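Local coordinates for WbbZ protein (Klebsiella pneumoniae subsp. pneumoniae NTUH-K2044, PDB 6X1L) that is functionally uncharacterised but probably transfers a pyruvyl group onto a sugar of a polysaccharide or its precursor, at residues F123-I128 against D226-A231; T147-F152 against V230-S235; P103-G108 against E252-Y257; F24-N29 against V37-T42; D190-W195 against R211-F216. All blocks are in the same frame, centred on the assembly; numbering follows the deposited sequence.

Interaction 1: F123-I128 against D226-A231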
# COMPACT_ATOMS: atom_id res chain seq x y z
N PHE A 123 -27.59 -7.52 3.82
CA PHE A 123 -27.46 -7.06 2.45
C PHE A 123 -26.57 -8.04 1.70
O PHE A 123 -25.45 -8.33 2.14
CB PHE A 123 -26.89 -5.64 2.39
CG PHE A 123 -27.85 -4.59 2.88
CD1 PHE A 123 -28.71 -3.97 2.00
CD2 PHE A 123 -27.90 -4.25 4.22
CE1 PHE A 123 -29.61 -3.01 2.44
CE2 PHE A 123 -28.79 -3.30 4.67
CZ PHE A 123 -29.64 -2.68 3.78
N CYS A 124 -27.07 -8.55 0.58
CA CYS A 124 -26.40 -9.56 -0.21
C CYS A 124 -25.89 -8.94 -1.51
O CYS A 124 -26.61 -8.19 -2.17
CB CYS A 124 -27.35 -10.72 -0.52
SG CYS A 124 -28.31 -11.26 0.92
N ARG A 125 -24.65 -9.26 -1.87
CA ARG A 125 -24.03 -8.66 -3.05
C ARG A 125 -24.13 -9.54 -4.29
O ARG A 125 -23.55 -9.20 -5.32
CB ARG A 125 -22.57 -8.30 -2.76
CG ARG A 125 -21.64 -9.48 -2.52
CD ARG A 125 -20.24 -8.98 -2.17
NE ARG A 125 -19.28 -10.08 -2.05
CZ ARG A 125 -18.01 -9.92 -1.70
NH1 ARG A 125 -17.54 -8.72 -1.41
NH2 ARG A 125 -17.21 -10.98 -1.62
N GLU A 126 -24.85 -10.66 -4.21
CA GLU A 126 -25.14 -11.46 -5.40
C GLU A 126 -26.35 -12.35 -5.12
O GLU A 126 -26.86 -12.41 -4.00
CB GLU A 126 -23.93 -12.28 -5.86
CG GLU A 126 -22.91 -12.60 -4.77
CD GLU A 126 -23.32 -13.76 -3.90
OE1 GLU A 126 -24.33 -14.43 -4.22
OE2 GLU A 126 -22.63 -14.02 -2.89
N ASN A 127 -26.79 -13.05 -6.17
CA ASN A 127 -28.06 -13.77 -6.14
C ASN A 127 -27.99 -15.06 -5.33
O ASN A 127 -29.01 -15.53 -4.82
CB ASN A 127 -28.52 -14.10 -7.56
CG ASN A 127 -29.32 -12.98 -8.19
OD1 ASN A 127 -30.23 -12.43 -7.57
ND2 ASN A 127 -28.98 -12.64 -9.43
N ILE A 128 -26.80 -15.66 -5.23
CA ILE A 128 -26.67 -16.91 -4.49
C ILE A 128 -26.84 -16.66 -3.00
O ILE A 128 -27.56 -17.39 -2.31
CB ILE A 128 -25.33 -17.59 -4.80
CG1 ILE A 128 -25.24 -17.92 -6.29
CG2 ILE A 128 -25.16 -18.84 -3.96
CD1 ILE A 128 -24.04 -18.75 -6.66
N ASP A 226 -8.03 -13.64 -10.69
CA ASP A 226 -9.03 -14.38 -9.94
C ASP A 226 -9.34 -13.69 -8.61
O ASP A 226 -9.84 -14.33 -7.68
CB ASP A 226 -8.58 -15.82 -9.70
CG ASP A 226 -7.32 -15.92 -8.82
OD1 ASP A 226 -6.80 -14.88 -8.38
OD2 ASP A 226 -6.86 -17.06 -8.57
N ARG A 227 -9.00 -12.41 -8.50
CA ARG A 227 -9.20 -11.61 -7.30
C ARG A 227 -10.37 -10.66 -7.55
O ARG A 227 -10.28 -9.79 -8.43
CB ARG A 227 -7.94 -10.82 -6.96
CG ARG A 227 -6.78 -11.66 -6.47
CD ARG A 227 -7.04 -12.21 -5.08
NE ARG A 227 -5.81 -12.57 -4.39
CZ ARG A 227 -5.76 -13.13 -3.19
NH1 ARG A 227 -6.89 -13.39 -2.54
NH2 ARG A 227 -4.60 -13.43 -2.63
N LEU A 228 -11.44 -10.82 -6.77
CA LEU A 228 -12.69 -10.13 -7.05
C LEU A 228 -12.48 -8.62 -7.20
O LEU A 228 -12.89 -8.02 -8.20
CB LEU A 228 -13.71 -10.42 -5.95
CG LEU A 228 -15.05 -9.71 -6.11
CD1 LEU A 228 -15.70 -10.11 -7.43
CD2 LEU A 228 -15.96 -10.06 -4.94
N HIS A 229 -11.85 -8.00 -6.21
CA HIS A 229 -11.80 -6.55 -6.23
C HIS A 229 -10.72 -5.99 -7.14
O HIS A 229 -10.80 -4.81 -7.51
CB HIS A 229 -11.67 -6.03 -4.80
CG HIS A 229 -12.95 -6.15 -4.03
ND1 HIS A 229 -13.30 -7.29 -3.35
CD2 HIS A 229 -14.01 -5.30 -3.92
CE1 HIS A 229 -14.50 -7.13 -2.81
NE2 HIS A 229 -14.95 -5.93 -3.14
N VAL A 230 -9.74 -6.80 -7.54
CA VAL A 230 -8.94 -6.44 -8.71
C VAL A 230 -9.83 -6.37 -9.95
O VAL A 230 -9.78 -5.40 -10.72
CB VAL A 230 -7.78 -7.43 -8.90
CG1 VAL A 230 -7.05 -7.14 -10.21
CG2 VAL A 230 -6.82 -7.36 -7.72
N ALA A 231 -10.66 -7.40 -10.15
CA ALA A 231 -11.57 -7.40 -11.29
C ALA A 231 -12.53 -6.22 -11.23
O ALA A 231 -12.80 -5.58 -12.25
CB ALA A 231 -12.33 -8.72 -11.35
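Arg125 of 123-128 reaches across to Leu228 and His229 of 226-231, one of several places where the two halves of the molecule meet, in an arrangement consistent with the GT-B fold. One segment leaves strand 120-124 of the six-stranded parallel sheet; the other opens helix 228-236, packed on the four-stranded sheet. The evidence for a side-chain-only contact is the backbone gap, since Arg125 CA and Leu228 CA are 12.1 Å apart. Phe123 and Cys124 finish the strand, Phe123 stacking on Phe145 well behind the interface. At Arg125 the chain leaves the sheet. Its CG sits between the backbone N and the carbonyl carbon (chi1 66°), and from there to NE the chain runs extended, which carries the guanidinium across the gap. Leu228, coming from the opposite direction, lays CD2 over one guanidinium face, nearer the rim than the middle, 3.7 Å from Arg125 NH2 and 3.8 Å from Arg125 CZ. His229 presents its ring edge to the arginine, the planes 50° apart and Arg125 NH1 lying 3.7 Å from His229 CE1. Asp149 forms a salt bridge with NH1 and bonds His229 NE2, and Thr105 OG1 accepts from NE, so polar partners fix the rotation of the guanidinium while an apolar methyl covers it. Glu126 follows as N-cap of helix 127-135, its OE2 hydrogen-bonded to Thr105 OG1 and Thr129 OG1.

Interaction 2: T147-F152 against V230-S235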
# COMPACT_ATOMS: atom_id res chain seq x y z
N THR A 147 -28.00 -6.01 -3.43
CA THR A 147 -27.47 -4.81 -4.08
C THR A 147 -26.00 -5.06 -4.37
O THR A 147 -25.42 -6.06 -3.94
CB THR A 147 -27.69 -3.57 -3.21
OG1 THR A 147 -27.27 -2.40 -3.93
CG2 THR A 147 -26.92 -3.67 -1.90
N ASP A 148 -25.40 -4.15 -5.14
CA ASP A 148 -24.02 -4.32 -5.56
C ASP A 148 -23.06 -4.26 -4.38
O ASP A 148 -23.31 -3.60 -3.37
CB ASP A 148 -23.64 -3.24 -6.57
CG ASP A 148 -24.26 -3.46 -7.93
OD1 ASP A 148 -24.27 -4.62 -8.40
OD2 ASP A 148 -24.75 -2.48 -8.54
N ASP A 149 -21.95 -4.99 -4.51
CA ASP A 149 -20.82 -4.82 -3.61
C ASP A 149 -20.51 -3.34 -3.44
O ASP A 149 -20.70 -2.54 -4.36
CB ASP A 149 -19.60 -5.56 -4.16
CG ASP A 149 -18.36 -5.42 -3.27
OD1 ASP A 149 -18.21 -6.22 -2.32
OD2 ASP A 149 -17.54 -4.51 -3.52
N MSE A 150 -20.06 -2.97 -2.24
CA MSE A 150 -19.81 -1.56 -1.92
C MSE A 150 -18.84 -0.90 -2.90
O MSE A 150 -18.98 0.29 -3.20
CB MSE A 150 -19.26 -1.42 -0.50
CG MSE A 150 -20.25 -1.76 0.61
SE MSE A 150 -21.90 -0.72 0.54
CE MSE A 150 -21.17 1.07 0.85
N ALA A 151 -17.87 -1.66 -3.41
CA ALA A 151 -16.83 -1.07 -4.26
C ALA A 151 -17.41 -0.39 -5.50
O ALA A 151 -16.77 0.51 -6.05
CB ALA A 151 -15.81 -2.13 -4.68
N PHE A 152 -18.61 -0.77 -5.93
CA PHE A 152 -19.20 -0.02 -7.04
C PHE A 152 -19.59 1.39 -6.63
O PHE A 152 -19.81 2.24 -7.51
CB PHE A 152 -20.39 -0.80 -7.61
CG PHE A 152 -19.99 -2.12 -8.22
CD1 PHE A 152 -19.54 -2.17 -9.54
CD2 PHE A 152 -20.02 -3.29 -7.48
CE1 PHE A 152 -19.14 -3.37 -10.10
CE2 PHE A 152 -19.63 -4.49 -8.04
CZ PHE A 152 -19.19 -4.53 -9.36
N VAL A 230 -9.74 -6.80 -7.54
CA VAL A 230 -8.94 -6.44 -8.71
C VAL A 230 -9.83 -6.37 -9.95
O VAL A 230 -9.78 -5.40 -10.72
CB VAL A 230 -7.78 -7.43 -8.90
CG1 VAL A 230 -7.05 -7.14 -10.21
CG2 VAL A 230 -6.82 -7.36 -7.72
N ALA A 231 -10.66 -7.40 -10.15
CA ALA A 231 -11.57 -7.40 -11.29
C ALA A 231 -12.53 -6.22 -11.23
O ALA A 231 -12.80 -5.58 -12.25
CB ALA A 231 -12.33 -8.72 -11.35
N ILE A 232 -13.05 -5.91 -10.04
CA ILE A 232 -13.96 -4.79 -9.90
C ILE A 232 -13.25 -3.47 -10.21
O ILE A 232 -13.75 -2.65 -10.99
CB ILE A 232 -14.60 -4.78 -8.50
CG1 ILE A 232 -15.66 -5.89 -8.39
CG2 ILE A 232 -15.22 -3.42 -8.20
CD1 ILE A 232 -16.23 -6.05 -7.01
N LEU A 233 -12.08 -3.26 -9.61
CA LEU A 233 -11.33 -2.02 -9.85
C LEU A 233 -11.02 -1.85 -11.32
O LEU A 233 -11.25 -0.78 -11.90
CB LEU A 233 -10.04 -2.01 -9.03
CG LEU A 233 -10.12 -1.73 -7.53
CD1 LEU A 233 -8.72 -1.76 -6.94
CD2 LEU A 233 -10.80 -0.39 -7.26
N ALA A 234 -10.49 -2.89 -11.96
CA ALA A 234 -10.18 -2.81 -13.38
C ALA A 234 -11.44 -2.57 -14.21
O ALA A 234 -11.38 -1.88 -15.23
CB ALA A 234 -9.47 -4.08 -13.84
N SER A 235 -12.58 -3.13 -13.79
CA SER A 235 -13.84 -2.88 -14.50
C SER A 235 -14.25 -1.42 -14.37
O SER A 235 -14.71 -0.81 -15.35
CB SER A 235 -14.94 -3.79 -13.96
OG SER A 235 -14.67 -5.15 -14.26
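Ile232 on helix 228-236 packs against Asp149, Ala151 and Phe152, where an Asx turn leads into the 3-10 segment starting at 150. This loop follows the last strand of the six-stranded sheet, so the contact brings it against the helix layer of the four-stranded one in the GT-B-like fold. The apolar part divides by branch of the isoleucine. CG2, anti to the backbone N, meets Ala151 CB at 3.8 Å and also stands over one face of the Phe152 ring, toward its rim. CD1 reaches Phe152 CE2 at 3.9 Å, the two side chains running at about a right angle, and the same methyl lies 4.0 Å from Asp149 OD2. The polar part belongs to the turn itself. There the carboxylate of Asp149, which is held from outside by Arg125 and His229, accepts from its own segment: Ala151 N donates to Asp149 OD2 over 2.9 Å at 158°, meeting that oxygen from above the carboxylate plane, 44° out of it.

Interaction 3: P103-G108 against E252-Y257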
# COMPACT_ATOMS: atom_id res chain seq x y z
N PRO A 103 -23.32 -5.12 2.09
CA PRO A 103 -23.37 -6.10 0.98
C PRO A 103 -22.28 -7.17 1.02
O PRO A 103 -21.09 -6.86 0.86
CB PRO A 103 -23.24 -5.22 -0.26
CG PRO A 103 -23.93 -3.96 0.14
CD PRO A 103 -23.60 -3.76 1.60
N SER A 104 -22.69 -8.42 1.22
CA SER A 104 -21.75 -9.48 1.54
C SER A 104 -22.07 -10.75 0.76
O SER A 104 -23.18 -10.96 0.26
CB SER A 104 -21.75 -9.79 3.04
OG SER A 104 -21.24 -8.69 3.78
N THR A 105 -21.05 -11.61 0.68
CA THR A 105 -21.18 -12.98 0.19
C THR A 105 -21.13 -13.89 1.41
O THR A 105 -20.16 -13.85 2.18
CB THR A 105 -20.07 -13.32 -0.80
OG1 THR A 105 -20.33 -12.68 -2.06
CG2 THR A 105 -19.97 -14.83 -1.01
N ILE A 106 -22.18 -14.69 1.60
CA ILE A 106 -22.34 -15.53 2.78
C ILE A 106 -22.52 -16.97 2.32
O ILE A 106 -23.30 -17.23 1.39
CB ILE A 106 -23.53 -15.07 3.63
CG1 ILE A 106 -23.35 -13.62 4.08
CG2 ILE A 106 -23.72 -15.98 4.84
CD1 ILE A 106 -24.55 -13.05 4.79
N ARG A 107 -21.81 -17.89 2.96
CA ARG A 107 -21.93 -19.32 2.66
C ARG A 107 -22.02 -20.08 3.97
O ARG A 107 -21.13 -19.96 4.82
CB ARG A 107 -20.74 -19.82 1.83
CG ARG A 107 -20.57 -19.13 0.48
CD ARG A 107 -21.68 -19.51 -0.49
NE ARG A 107 -21.44 -18.95 -1.82
CZ ARG A 107 -21.96 -17.80 -2.25
NH1 ARG A 107 -22.76 -17.10 -1.47
NH2 ARG A 107 -21.68 -17.37 -3.47
N GLY A 108 -23.09 -20.85 4.14
CA GLY A 108 -23.21 -21.63 5.35
C GLY A 108 -23.53 -20.75 6.55
O GLY A 108 -24.16 -19.69 6.43
N GLU A 252 -17.83 -16.00 -9.43
CA GLU A 252 -18.83 -16.14 -10.48
C GLU A 252 -20.15 -15.47 -10.11
O GLU A 252 -20.80 -14.86 -10.97
CB GLU A 252 -19.06 -17.63 -10.79
CG GLU A 252 -19.98 -17.87 -11.99
CD GLU A 252 -20.15 -19.34 -12.33
OE1 GLU A 252 -19.40 -20.17 -11.76
OE2 GLU A 252 -21.02 -19.67 -13.16
N ALA A 253 -20.56 -15.55 -8.84
CA ALA A 253 -21.84 -14.98 -8.44
C ALA A 253 -21.83 -13.46 -8.49
O ALA A 253 -22.82 -12.84 -8.89
CB ALA A 253 -22.23 -15.47 -7.05
N VAL A 254 -20.72 -12.84 -8.09
CA VAL A 254 -20.64 -11.38 -8.17
C VAL A 254 -20.58 -10.94 -9.63
O VAL A 254 -21.17 -9.92 -10.01
CB VAL A 254 -19.45 -10.85 -7.36
CG1 VAL A 254 -19.30 -9.35 -7.55
CG2 VAL A 254 -19.61 -11.18 -5.88
N TYR A 255 -19.89 -11.71 -10.48
CA TYR A 255 -19.82 -11.39 -11.90
C TYR A 255 -21.19 -11.40 -12.54
O TYR A 255 -21.55 -10.48 -13.29
CB TYR A 255 -18.89 -12.36 -12.62
CG TYR A 255 -18.95 -12.22 -14.12
CD1 TYR A 255 -18.19 -11.25 -14.78
CD2 TYR A 255 -19.77 -13.03 -14.89
CE1 TYR A 255 -18.24 -11.11 -16.15
CE2 TYR A 255 -19.83 -12.89 -16.26
CZ TYR A 255 -19.07 -11.93 -16.89
OH TYR A 255 -19.12 -11.79 -18.26
N ASN A 256 -21.98 -12.45 -12.28
CA ASN A 256 -23.29 -12.57 -12.91
C ASN A 256 -24.23 -11.46 -12.47
O ASN A 256 -25.06 -11.01 -13.27
CB ASN A 256 -23.90 -13.94 -12.60
CG ASN A 256 -23.21 -15.07 -13.34
OD1 ASN A 256 -22.74 -14.89 -14.46
ND2 ASN A 256 -23.16 -16.24 -12.72
N TYR A 257 -24.11 -10.99 -11.23
CA TYR A 257 -25.03 -9.97 -10.74
C TYR A 257 -24.60 -8.55 -11.10
O TYR A 257 -25.46 -7.71 -11.40
CB TYR A 257 -25.18 -10.08 -9.22
CG TYR A 257 -26.19 -9.11 -8.66
CD1 TYR A 257 -27.56 -9.30 -8.87
CD2 TYR A 257 -25.80 -8.00 -7.93
CE1 TYR A 257 -28.49 -8.41 -8.37
CE2 TYR A 257 -26.72 -7.10 -7.43
CZ TYR A 257 -28.07 -7.32 -7.65
OH TYR A 257 -28.99 -6.43 -7.14
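Arg107 and Ala253 make one of the two touches here, and Thr105 with Val254 the other; each of the four buries a similar, small area. The guanidinium of Arg107 turns its edge to the helix, with NH2 4.1 Å from Ala253 CB and the methyl near the guanidinium plane. That placement follows from a bend in the side chain at chi2 (-70°), which folds the group back along its own segment. There NH1 donates to Ile106 O over 2.9 Å at 155°; the carbonyl oxygen lies in the guanidinium plane, yet the donor stands 52° out of the carbonyl plane. Further bonds, NH1 to Thr129 and NE to the backbone oxygen of Tyr248, tie the arginine to both halves of the molecule. The contact joins those halves, as in a GT-B fold: 103-108 takes the chain out of the end of strand 98-104, turning a corner at Pro103, and helix 250-259 belongs to the half built on the four-stranded sheet. Thr105 splits its two branches between different neighbours. Its CG2 lies 3.5 Å above one face of the Arg107 guanidinium, displaced toward the rim. OG1, beside the backbone N, is engaged by Arg125 and Glu126 and comes only to 4.2 Å from Val254 CG2, a looser approach in which the two side chains pass at a slant.

Interaction 4: F24-N29 against V37-T42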
# COMPACT_ATOMS: atom_id res chain seq x y z
N PHE A 24 -24.90 4.77 14.25
CA PHE A 24 -24.15 3.70 13.61
C PHE A 24 -22.85 3.45 14.35
O PHE A 24 -22.08 4.38 14.61
CB PHE A 24 -23.85 4.05 12.15
CG PHE A 24 -25.06 4.06 11.25
CD1 PHE A 24 -26.31 3.68 11.73
CD2 PHE A 24 -24.94 4.42 9.92
CE1 PHE A 24 -27.41 3.69 10.91
CE2 PHE A 24 -26.04 4.42 9.09
CZ PHE A 24 -27.28 4.06 9.58
N VAL A 25 -22.61 2.19 14.70
CA VAL A 25 -21.32 1.72 15.20
C VAL A 25 -20.74 0.83 14.12
O VAL A 25 -21.30 -0.24 13.82
CB VAL A 25 -21.46 0.97 16.53
CG1 VAL A 25 -20.09 0.53 17.03
CG2 VAL A 25 -22.17 1.83 17.56
N TYR A 26 -19.64 1.25 13.50
CA TYR A 26 -19.14 0.63 12.28
C TYR A 26 -17.89 -0.18 12.56
O TYR A 26 -16.94 0.32 13.19
CB TYR A 26 -18.87 1.69 11.21
CG TYR A 26 -18.20 1.14 9.96
CD1 TYR A 26 -18.89 0.30 9.10
CD2 TYR A 26 -16.88 1.46 9.65
CE1 TYR A 26 -18.30 -0.20 7.96
CE2 TYR A 26 -16.28 0.96 8.51
CZ TYR A 26 -16.99 0.13 7.67
OH TYR A 26 -16.40 -0.37 6.53
N LYS A 27 -17.88 -1.42 12.08
CA LYS A 27 -16.70 -2.29 12.11
C LYS A 27 -16.36 -2.66 10.67
O LYS A 27 -17.12 -3.38 10.02
CB LYS A 27 -16.94 -3.54 12.94
CG LYS A 27 -15.71 -4.44 13.02
CD LYS A 27 -14.56 -3.72 13.71
CE LYS A 27 -13.23 -4.48 13.56
NZ LYS A 27 -12.69 -4.43 12.17
N ALA A 28 -15.22 -2.16 10.19
CA ALA A 28 -14.75 -2.53 8.86
C ALA A 28 -14.36 -4.00 8.82
O ALA A 28 -13.79 -4.53 9.78
CB ALA A 28 -13.56 -1.66 8.46
N ASN A 29 -14.67 -4.65 7.72
CA ASN A 29 -14.27 -6.04 7.53
C ASN A 29 -12.75 -6.12 7.42
O ASN A 29 -12.15 -5.40 6.63
CB ASN A 29 -14.92 -6.60 6.26
CG ASN A 29 -14.69 -8.08 6.09
OD1 ASN A 29 -14.85 -8.86 7.04
ND2 ASN A 29 -14.30 -8.49 4.89
N VAL A 37 -10.59 -1.89 -0.30
CA VAL A 37 -11.40 -1.23 -1.31
C VAL A 37 -12.85 -1.12 -0.85
O VAL A 37 -13.51 -0.10 -1.05
CB VAL A 37 -11.29 -1.97 -2.65
CG1 VAL A 37 -12.14 -1.29 -3.71
CG2 VAL A 37 -9.83 -2.06 -3.09
N ILE A 38 -13.38 -2.18 -0.23
CA ILE A 38 -14.75 -2.14 0.29
C ILE A 38 -14.87 -1.04 1.34
O ILE A 38 -15.85 -0.28 1.35
CB ILE A 38 -15.15 -3.51 0.87
CG1 ILE A 38 -15.04 -4.59 -0.20
CG2 ILE A 38 -16.59 -3.45 1.42
CD1 ILE A 38 -15.47 -5.96 0.27
N ALA A 39 -13.86 -0.91 2.20
CA ALA A 39 -13.92 0.10 3.25
C ALA A 39 -13.84 1.50 2.66
O ALA A 39 -14.61 2.39 3.05
CB ALA A 39 -12.82 -0.13 4.28
N SER A 40 -12.90 1.73 1.73
CA SER A 40 -12.81 3.02 1.06
C SER A 40 -14.16 3.43 0.49
O SER A 40 -14.64 4.54 0.72
CB SER A 40 -11.76 2.96 -0.06
OG SER A 40 -10.52 2.49 0.43
N ALA A 41 -14.79 2.53 -0.28
CA ALA A 41 -16.09 2.82 -0.87
C ALA A 41 -17.17 3.02 0.19
O ALA A 41 -18.09 3.82 -0.00
CB ALA A 41 -16.50 1.69 -1.81
N THR A 42 -17.08 2.32 1.32
CA THR A 42 -18.04 2.53 2.40
C THR A 42 -17.85 3.91 3.02
O THR A 42 -18.84 4.58 3.35
CB THR A 42 -17.90 1.44 3.45
OG1 THR A 42 -18.04 0.16 2.83
CG2 THR A 42 -18.97 1.59 4.52
O HOH W 1 -18.02 -1.70 4.62
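Ala39 and Thr42, one turn apart on helix 33-48, face the phenol end of Tyr26 on strand 23-27. Along the helix Ile38 comes first; it points its CB toward the strand and stays beyond contact, while its carbonyl oxygen serves Thr42. Ala39 approaches through both its backbone and its methyl, with Tyr26 OH 4.1 Å from Ala39 CA. Thr42 buries as much as Ala39 and makes the closer approach to Tyr26. Its CG2, anti to the backbone N (chi1 -56° for OG1), lies 3.8 Å from Tyr26 OH and 3.9 Å from Tyr26 CE1, oblique to the ring. The other branch, OG1, donates to Ile38 O over 2.7 Å, while Thr42 N reaches the same oxygen from the opposite face of the carbonyl plane. A water completes the joint: its oxygen is 2.8 Å from Tyr26 OH, at the ring edge and in its plane, and it donates to Thr42 OG1 over 2.6 Å. These elements open the beta-alpha-beta unit that ends in strand 53-55. With its proton committed to Ile38 O, Thr42 OG1 meets the water as acceptor, so the two hydroxyls, Tyr26 OH and Thr42 OG1 4.1 Å apart, are coupled through it at a buried site.

Interaction 5: D190-W195 against R211-F216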
# COMPACT_ATOMS: atom_id res chain seq x y z
N ASP A 190 0.27 -10.26 -7.07
CA ASP A 190 -0.91 -10.43 -6.22
C ASP A 190 -1.08 -9.19 -5.34
O ASP A 190 -0.79 -9.18 -4.14
CB ASP A 190 -0.79 -11.69 -5.37
CG ASP A 190 -2.12 -12.13 -4.77
OD1 ASP A 190 -3.16 -11.53 -5.13
OD2 ASP A 190 -2.13 -13.07 -3.96
N ILE A 191 -1.55 -8.12 -5.98
CA ILE A 191 -1.64 -6.82 -5.31
C ILE A 191 -2.68 -6.81 -4.20
O ILE A 191 -2.69 -5.89 -3.38
CB ILE A 191 -1.95 -5.72 -6.34
CG1 ILE A 191 -3.26 -6.02 -7.08
CG2 ILE A 191 -0.78 -5.58 -7.33
CD1 ILE A 191 -3.73 -4.91 -7.98
N SER A 192 -3.56 -7.82 -4.16
CA SER A 192 -4.48 -7.94 -3.03
C SER A 192 -3.74 -8.25 -1.74
O SER A 192 -4.15 -7.80 -0.66
CB SER A 192 -5.53 -9.02 -3.31
OG SER A 192 -6.26 -8.71 -4.48
N LEU A 193 -2.65 -9.02 -1.81
CA LEU A 193 -1.92 -9.45 -0.62
C LEU A 193 -0.88 -8.43 -0.16
O LEU A 193 0.07 -8.82 0.52
CB LEU A 193 -1.26 -10.80 -0.87
CG LEU A 193 -2.16 -12.04 -0.78
CD1 LEU A 193 -1.32 -13.30 -0.79
CD2 LEU A 193 -3.05 -11.98 0.46
N THR A 194 -1.04 -7.16 -0.51
CA THR A 194 -0.09 -6.14 -0.07
C THR A 194 -0.32 -5.79 1.40
O THR A 194 0.46 -6.18 2.26
CB THR A 194 -0.20 -4.90 -0.96
OG1 THR A 194 -1.56 -4.45 -0.99
CG2 THR A 194 0.26 -5.23 -2.38
N TRP A 195 -1.40 -5.07 1.69
CA TRP A 195 -1.84 -4.86 3.06
C TRP A 195 -2.89 -5.91 3.39
O TRP A 195 -3.86 -6.07 2.64
CB TRP A 195 -2.41 -3.45 3.23
CG TRP A 195 -1.34 -2.40 3.29
CD1 TRP A 195 -0.74 -1.77 2.24
CD2 TRP A 195 -0.74 -1.87 4.47
NE1 TRP A 195 0.20 -0.88 2.69
CE2 TRP A 195 0.22 -0.92 4.06
CE3 TRP A 195 -0.91 -2.10 5.84
CZ2 TRP A 195 1.00 -0.20 4.97
CZ3 TRP A 195 -0.14 -1.39 6.74
CH2 TRP A 195 0.81 -0.45 6.30
N ARG A 211 -5.66 3.52 -3.56
CA ARG A 211 -4.93 4.27 -4.57
C ARG A 211 -3.78 3.45 -5.14
O ARG A 211 -3.57 3.43 -6.36
CB ARG A 211 -4.42 5.59 -3.99
CG ARG A 211 -5.52 6.61 -3.78
CD ARG A 211 -4.99 7.98 -3.35
NE ARG A 211 -6.09 8.93 -3.21
CZ ARG A 211 -6.67 9.24 -2.05
NH1 ARG A 211 -6.25 8.69 -0.92
NH2 ARG A 211 -7.68 10.10 -2.02
N CYS A 212 -3.04 2.76 -4.27
CA CYS A 212 -1.93 1.92 -4.73
C CYS A 212 -2.40 0.90 -5.76
O CYS A 212 -1.83 0.79 -6.85
CB CYS A 212 -1.29 1.21 -3.54
SG CYS A 212 -0.28 2.27 -2.49
N MSE A 213 -3.45 0.14 -5.44
CA MSE A 213 -3.94 -0.88 -6.35
C MSE A 213 -4.39 -0.25 -7.67
O MSE A 213 -4.09 -0.77 -8.75
CB MSE A 213 -5.11 -1.65 -5.73
CG MSE A 213 -4.77 -2.40 -4.45
SE MSE A 213 -6.39 -3.31 -3.78
CE MSE A 213 -6.42 -4.80 -5.02
N ILE A 214 -5.10 0.88 -7.56
CA ILE A 214 -5.56 1.58 -8.75
C ILE A 214 -4.38 2.12 -9.55
O ILE A 214 -4.35 1.99 -10.79
CB ILE A 214 -6.54 2.70 -8.36
CG1 ILE A 214 -7.88 2.09 -7.91
CG2 ILE A 214 -6.74 3.68 -9.51
CD1 ILE A 214 -8.91 3.12 -7.51
N ASN A 215 -3.39 2.74 -8.88
CA ASN A 215 -2.20 3.21 -9.58
C ASN A 215 -1.56 2.10 -10.38
O ASN A 215 -1.14 2.30 -11.53
CB ASN A 215 -1.18 3.78 -8.59
CG ASN A 215 -1.63 5.06 -7.94
OD1 ASN A 215 -2.50 5.77 -8.46
ND2 ASN A 215 -1.03 5.38 -6.81
N PHE A 216 -1.45 0.90 -9.79
CA PHE A 216 -0.85 -0.23 -10.49
C PHE A 216 -1.63 -0.57 -11.75
O PHE A 216 -1.06 -0.72 -12.83
CB PHE A 216 -0.78 -1.43 -9.55
CG PHE A 216 -0.29 -2.68 -10.21
CD1 PHE A 216 1.07 -2.91 -10.36
CD2 PHE A 216 -1.18 -3.63 -10.70
CE1 PHE A 216 1.54 -4.06 -10.97
CE2 PHE A 216 -0.72 -4.78 -11.31
CZ PHE A 216 0.64 -5.00 -11.45
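Ile191 wedges between Met213 and Phe216 of helix 203-218, closing a loop-on-helix contact on the four-stranded-sheet side of the GT-B-like fold, in the stretch that leads from strand 167-172 to that helix. The tight part is wholly apolar. Ile191 CG2 stands over the face of the Phe216 ring in a CH-pi contact, 4.0 Å from the centroid and 15° off the ring normal. Its other branch turns to the selenomethionine at 213: CG1, set between the two backbone branches (chi1 58°), comes 4.0 Å from Met213 CE, and CD1 bridges the two partners, 3.9 Å from Phe216 CD2. Val230 of helix 228-236 touches Ile191 and Met213 as well, so the wedge is part of a larger core. Contact thins out along the loop. Thr194 points its CB toward the helix, but its side chain comes no nearer than 5.1 Å. On the dimer side, Ile191 and Thr194 pack on Trp195 of the second subunit, and Trp195 on Thr194 of that subunit. Ser192 is intermediate: its CB points away from the helix, yet the bend of Met213 at chi3 (77°) brings the methyl back toward the loop, and Met213 CE ends 4.0 Å from Ser192 OG.

Interaction 4 closes first along the chain, inside the half built on the six-stranded sheet. Interaction 3 then spans from that sheet to helix 250-259, and its long loop contains interactions 1, 2 and 5; interaction 5 falls within the loops of all three. Interactions 1 and 2 end on the same helix, 228-236, with centres about 7 Å apart, joined by the Arg125-Asp149 salt bridge. Interaction 3 lies about 5 Å from interaction 1, centre to centre, on the neighbouring strand. These three form one interdomain cluster. Interactions 4 and 5 lie farther out, each about 14 Å from interaction 2 between centres, and meet where Val37 packs on Met213. Interaction 5 also extends to the second subunit, so interdomain and intersubunit packing adjoin.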